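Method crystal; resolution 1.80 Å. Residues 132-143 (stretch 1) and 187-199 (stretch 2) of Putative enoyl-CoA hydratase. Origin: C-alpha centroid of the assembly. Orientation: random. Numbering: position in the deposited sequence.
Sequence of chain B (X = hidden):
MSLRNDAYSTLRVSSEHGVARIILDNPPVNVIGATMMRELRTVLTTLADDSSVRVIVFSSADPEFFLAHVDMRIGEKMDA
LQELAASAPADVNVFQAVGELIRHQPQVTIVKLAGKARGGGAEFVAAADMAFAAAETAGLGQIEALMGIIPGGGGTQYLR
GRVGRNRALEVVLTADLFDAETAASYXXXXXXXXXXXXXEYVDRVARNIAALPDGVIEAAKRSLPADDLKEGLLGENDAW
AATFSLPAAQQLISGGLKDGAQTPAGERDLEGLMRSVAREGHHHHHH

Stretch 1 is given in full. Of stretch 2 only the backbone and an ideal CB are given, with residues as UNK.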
# COMPACT_ATOMS: atom_id res chain seq x y z
N PHE B 132 14.30 2.94 8.97
CA PHE B 132 14.45 1.65 9.66
C PHE B 132 14.32 1.94 11.15
O PHE B 132 14.99 2.86 11.67
CB PHE B 132 15.83 1.03 9.35
CG PHE B 132 16.04 0.77 7.87
CD1 PHE B 132 15.35 -0.25 7.24
CD2 PHE B 132 16.85 1.60 7.09
CE1 PHE B 132 15.52 -0.49 5.86
CE2 PHE B 132 17.02 1.36 5.72
CZ PHE B 132 16.32 0.31 5.12
N ALA B 133 13.49 1.15 11.85
CA ALA B 133 13.15 1.43 13.25
C ALA B 133 13.36 0.22 14.18
O ALA B 133 13.20 -0.93 13.77
CB ALA B 133 11.69 1.92 13.39
N ALA B 134 13.72 0.52 15.42
CA ALA B 134 13.92 -0.50 16.46
C ALA B 134 12.55 -1.07 16.93
O ALA B 134 11.70 -0.33 17.47
CB ALA B 134 14.66 0.12 17.64
N ALA B 135 12.38 -2.37 16.76
CA ALA B 135 11.10 -3.04 17.06
C ALA B 135 10.67 -2.79 18.50
O ALA B 135 9.49 -2.50 18.76
CB ALA B 135 11.22 -4.55 16.75
N GLU B 136 11.61 -2.83 19.42
CA GLU B 136 11.29 -2.79 20.86
C GLU B 136 11.04 -1.41 21.41
O GLU B 136 10.34 -1.27 22.40
CB GLU B 136 12.43 -3.41 21.70
CG GLU B 136 12.64 -4.91 21.49
CD GLU B 136 13.68 -5.22 20.42
OE1 GLU B 136 13.83 -4.42 19.48
OE2 GLU B 136 14.34 -6.28 20.50
N THR B 137 11.66 -0.38 20.82
CA THR B 137 11.75 0.93 21.43
C THR B 137 11.15 2.07 20.60
O THR B 137 10.75 3.08 21.15
CB THR B 137 13.23 1.26 21.75
OG1 THR B 137 14.02 1.12 20.57
CG2 THR B 137 13.79 0.27 22.80
N ALA B 138 11.08 1.93 19.28
CA ALA B 138 10.70 3.04 18.44
C ALA B 138 9.21 3.31 18.52
O ALA B 138 8.41 2.40 18.76
CB ALA B 138 11.08 2.78 17.01
N GLY B 139 8.83 4.54 18.25
CA GLY B 139 7.43 4.90 18.14
C GLY B 139 7.22 6.10 17.22
O GLY B 139 8.05 6.99 17.16
N LEU B 140 6.08 6.12 16.53
CA LEU B 140 5.71 7.18 15.63
C LEU B 140 4.28 7.59 15.89
O LEU B 140 3.39 6.72 15.97
CB LEU B 140 5.79 6.72 14.18
CG LEU B 140 7.15 6.75 13.54
CD1 LEU B 140 7.11 5.92 12.27
CD2 LEU B 140 7.56 8.22 13.26
N GLY B 141 4.05 8.88 16.06
CA GLY B 141 2.70 9.37 16.24
C GLY B 141 2.49 10.76 15.69
O GLY B 141 3.40 11.60 15.73
N GLN B 142 1.28 11.02 15.21
CA GLN B 142 0.92 12.39 14.80
C GLN B 142 0.11 12.97 15.96
O GLN B 142 -1.07 12.72 16.09
CB GLN B 142 0.12 12.42 13.49
CG GLN B 142 0.89 11.90 12.24
CD GLN B 142 2.12 12.75 11.80
OE1 GLN B 142 2.92 12.27 10.97
NE2 GLN B 142 2.27 14.00 12.33
N ILE B 143 0.78 13.73 16.82
CA ILE B 143 0.18 14.26 18.05
C ILE B 143 -0.76 15.46 17.81
O ILE B 143 -1.49 15.87 18.73
CB ILE B 143 1.30 14.67 19.03
CG1 ILE B 143 0.78 14.88 20.46
CG2 ILE B 143 1.99 15.96 18.56
CD1 ILE B 143 0.46 13.61 21.21
N UNK B 187 3.40 0.62 6.19
CA UNK B 187 4.23 1.17 5.15
C UNK B 187 4.69 2.59 5.46
O UNK B 187 5.28 3.24 4.60
CB UNK B 187 3.47 1.14 3.82
N UNK B 188 4.46 3.05 6.70
CA UNK B 188 4.89 4.38 7.18
C UNK B 188 6.41 4.46 7.25
O UNK B 188 7.02 5.50 6.97
CB UNK B 188 4.29 4.68 8.55
N UNK B 189 7.02 3.34 7.59
CA UNK B 189 8.47 3.17 7.51
C UNK B 189 8.80 1.92 6.71
O UNK B 189 7.91 1.10 6.42
CB UNK B 189 9.09 3.09 8.91
N UNK B 190 10.07 1.72 6.38
CA UNK B 190 10.43 0.60 5.52
C UNK B 190 10.43 -0.73 6.27
O UNK B 190 9.92 -1.74 5.76
CB UNK B 190 11.81 0.84 4.90
N UNK B 191 11.00 -0.74 7.47
CA UNK B 191 11.21 -1.99 8.20
C UNK B 191 11.40 -1.75 9.67
O UNK B 191 11.99 -0.75 10.04
CB UNK B 191 12.42 -2.74 7.64
N UNK B 192 10.91 -2.69 10.50
CA UNK B 192 11.22 -2.77 11.92
C UNK B 192 12.21 -3.91 12.10
O UNK B 192 12.00 -5.04 11.55
CB UNK B 192 9.96 -2.98 12.76
N UNK B 193 13.25 -3.62 12.87
CA UNK B 193 14.37 -4.54 13.10
C UNK B 193 14.67 -4.61 14.59
O UNK B 193 14.37 -3.69 15.32
CB UNK B 193 15.61 -4.10 12.32
N UNK B 194 15.28 -5.71 15.06
CA UNK B 194 15.65 -5.74 16.50
C UNK B 194 16.54 -4.56 16.93
O UNK B 194 17.46 -4.20 16.20
CB UNK B 194 16.38 -7.05 16.82
N UNK B 195 16.24 -3.96 18.08
CA UNK B 195 16.98 -2.80 18.59
C UNK B 195 18.49 -3.07 18.62
O UNK B 195 19.28 -2.21 18.26
CB UNK B 195 16.49 -2.43 19.99
N UNK B 196 18.88 -4.26 19.04
CA UNK B 196 20.31 -4.58 19.15
C UNK B 196 21.00 -4.83 17.81
O UNK B 196 22.25 -4.93 17.79
CB UNK B 196 20.49 -5.81 20.04
N UNK B 197 20.23 -4.95 16.72
CA UNK B 197 20.77 -5.13 15.36
C UNK B 197 20.66 -3.88 14.48
O UNK B 197 21.25 -3.82 13.40
CB UNK B 197 20.04 -6.29 14.67
N UNK B 198 19.91 -2.89 14.93
CA UNK B 198 19.57 -1.77 14.07
C UNK B 198 20.76 -0.93 13.62
O UNK B 198 20.83 -0.52 12.45
CB UNK B 198 18.57 -0.87 14.80
N UNK B 199 21.70 -0.68 14.53
CA UNK B 199 22.86 0.18 14.23
C UNK B 199 23.74 -0.45 13.14
O UNK B 199 24.14 0.23 12.18
CB UNK B 199 23.69 0.42 15.49

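Position 187 has a phi of 95°, which by itself favours glycine, and nothing of stretch 1 lies within 5.5 Å of its ideal CB. The residue is Gly187, the first to leave helical angles after a helix.

At 188 the CB points toward stretch 1, 4.8 Å from Leu140 CD1, with the Leu140 backbone and Gln142 farther off. A long apolar or aromatic side chain could span that gap. Trp188, with chi1 t, lays one face of its six-membered ring against Leu140, whose CB sits 3.9 Å from the ring centroid in a CH-pi contact. Gln142 OE1 approaches the ring edge, 3.7 Å from Trp188 CZ2, and a water accepts from Trp188 NE1 while donating to Gln142 OE1, so the indole's polar atom is also served.

The CB of 189 points toward Leu140 CD1 and Ala133 CB, at 4.8 and 5.3 Å. Valine, leucine, isoleucine or methionine would suit so greasy a surround. Ile189 reaches both: its CD1 lies 3.4 Å from Ala133 CB and its CG2 3.5 Å from Leu140 CD1.

At 190 the CB stands 4.1 Å from Phe132 CE1, where contact with the ring is all stretch 1 offers the side chain; many types would do. Asn190 touches the ring through CB, while its amide is hydrogen-bonded outside the two stretches.

Positions 191 to 193 form a strand parallel to 132-134. Ala133 N donates to the carbonyl O of 191 (3.0 Å), 193 N donates to Ala133 O (2.8 Å), and Ala135 N donates to the O of 193 (2.8 Å). These bonds would suit most residue types, though 193 must keep its N-H and so cannot be proline; the alternation of the strand sets the facing. The CB of 191 lies on the Phe132 side, 3.9 Å from Phe132 CD1, so a side chain with an aliphatic base fits. Arg191 places its CB at the edge of that ring and leads its end away to partners elsewhere.

At 192 the CB lies on the same face as Ala133, 4.4 Å from Ala135 CA; small or beta-favouring residues are plausible. Ala192 meets Ala135 CB to CB at 4.5 Å. Position 193 returns to the Phe132 face, where an apolar chain could extend toward the ring. Leu193 does so, its CD1 4.2 Å from Phe132 CD1.

The CB of 194 points away, leaving the choice wide; phi of -56° is compatible with proline, and Pro194 follows the strand.

At 195 the CB is 3.9 Å from Ala134 CB and 3.4 Å from Glu136 OE1, and the backbone N donates to that carboxylate oxygen (2.8 Å). A small side chain suits such close quarters. Ala195 packs its methyl on Ala134.

The CB atoms of 196, 197 and 199 have nothing of stretch 1 within 5.5 Å, so stretch 1 sets no preference there; the residues are Asp196, Glu197 and Asp199. A water links Asp196 N to Glu136 OE2.

The CB of 198 points toward Ala134 CB, 4.9 Å away, inviting a branched apolar chain. Leu198 brings CD1 to 3.9 Å from Phe132 CB and CD2 to 4.0 Å from Ala134 CB.

Stretch 2 187-199: GWINRALPADELD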
# COMPACT_ATOMS: atom_id res chain seq x y z
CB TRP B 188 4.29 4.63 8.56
CG TRP B 188 4.22 6.03 9.06
CD1 TRP B 188 4.72 7.17 8.47
CD2 TRP B 188 3.64 6.45 10.29
NE1 TRP B 188 4.45 8.27 9.26
CE2 TRP B 188 3.77 7.86 10.37
CE3 TRP B 188 2.97 5.79 11.32
CZ2 TRP B 188 3.27 8.60 11.44
CZ3 TRP B 188 2.48 6.53 12.39
CH2 TRP B 188 2.65 7.91 12.45
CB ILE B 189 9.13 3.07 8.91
CG1 ILE B 189 8.63 1.81 9.63
CG2 ILE B 189 8.88 4.32 9.70
CD1 ILE B 189 9.24 1.60 11.03
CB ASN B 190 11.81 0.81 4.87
CG ASN B 190 11.82 1.93 3.87
OD1 ASN B 190 11.51 3.08 4.20
ND2 ASN B 190 12.18 1.62 2.62
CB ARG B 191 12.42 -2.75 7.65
CG ARG B 191 12.38 -4.27 7.87
CD ARG B 191 11.70 -4.92 6.68
NE ARG B 191 12.50 -4.77 5.47
CZ ARG B 191 13.57 -5.48 5.14
NH1 ARG B 191 13.99 -6.51 5.89
NH2 ARG B 191 14.21 -5.19 4.02
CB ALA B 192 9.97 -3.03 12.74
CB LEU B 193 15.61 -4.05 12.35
CG LEU B 193 15.42 -4.10 10.82
CD1 LEU B 193 16.33 -3.12 10.13
CD2 LEU B 193 15.58 -5.55 10.31
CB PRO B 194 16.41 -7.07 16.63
CG PRO B 194 15.90 -7.90 15.53
CD PRO B 194 15.63 -6.96 14.38
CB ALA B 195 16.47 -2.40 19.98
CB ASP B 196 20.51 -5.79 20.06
CG ASP B 196 20.22 -5.50 21.51
OD1 ASP B 196 20.35 -4.34 21.95
OD2 ASP B 196 19.85 -6.46 22.22
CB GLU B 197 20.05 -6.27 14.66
CG GLU B 197 20.33 -7.64 15.29
CD GLU B 197 19.38 -8.74 14.80
OE1 GLU B 197 18.75 -8.59 13.76
OE2 GLU B 197 19.26 -9.77 15.50
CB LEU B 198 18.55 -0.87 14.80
CG LEU B 198 18.11 0.36 14.02
CD1 LEU B 198 17.40 -0.05 12.75
CD2 LEU B 198 17.28 1.30 14.92
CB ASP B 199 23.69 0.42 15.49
CG ASP B 199 22.96 1.25 16.53
OD1 ASP B 199 22.35 2.28 16.14
OD2 ASP B 199 23.02 0.84 17.73
O HOH W 1 16.98 -6.28 20.01
O HOH W 2 4.46 11.27 8.99
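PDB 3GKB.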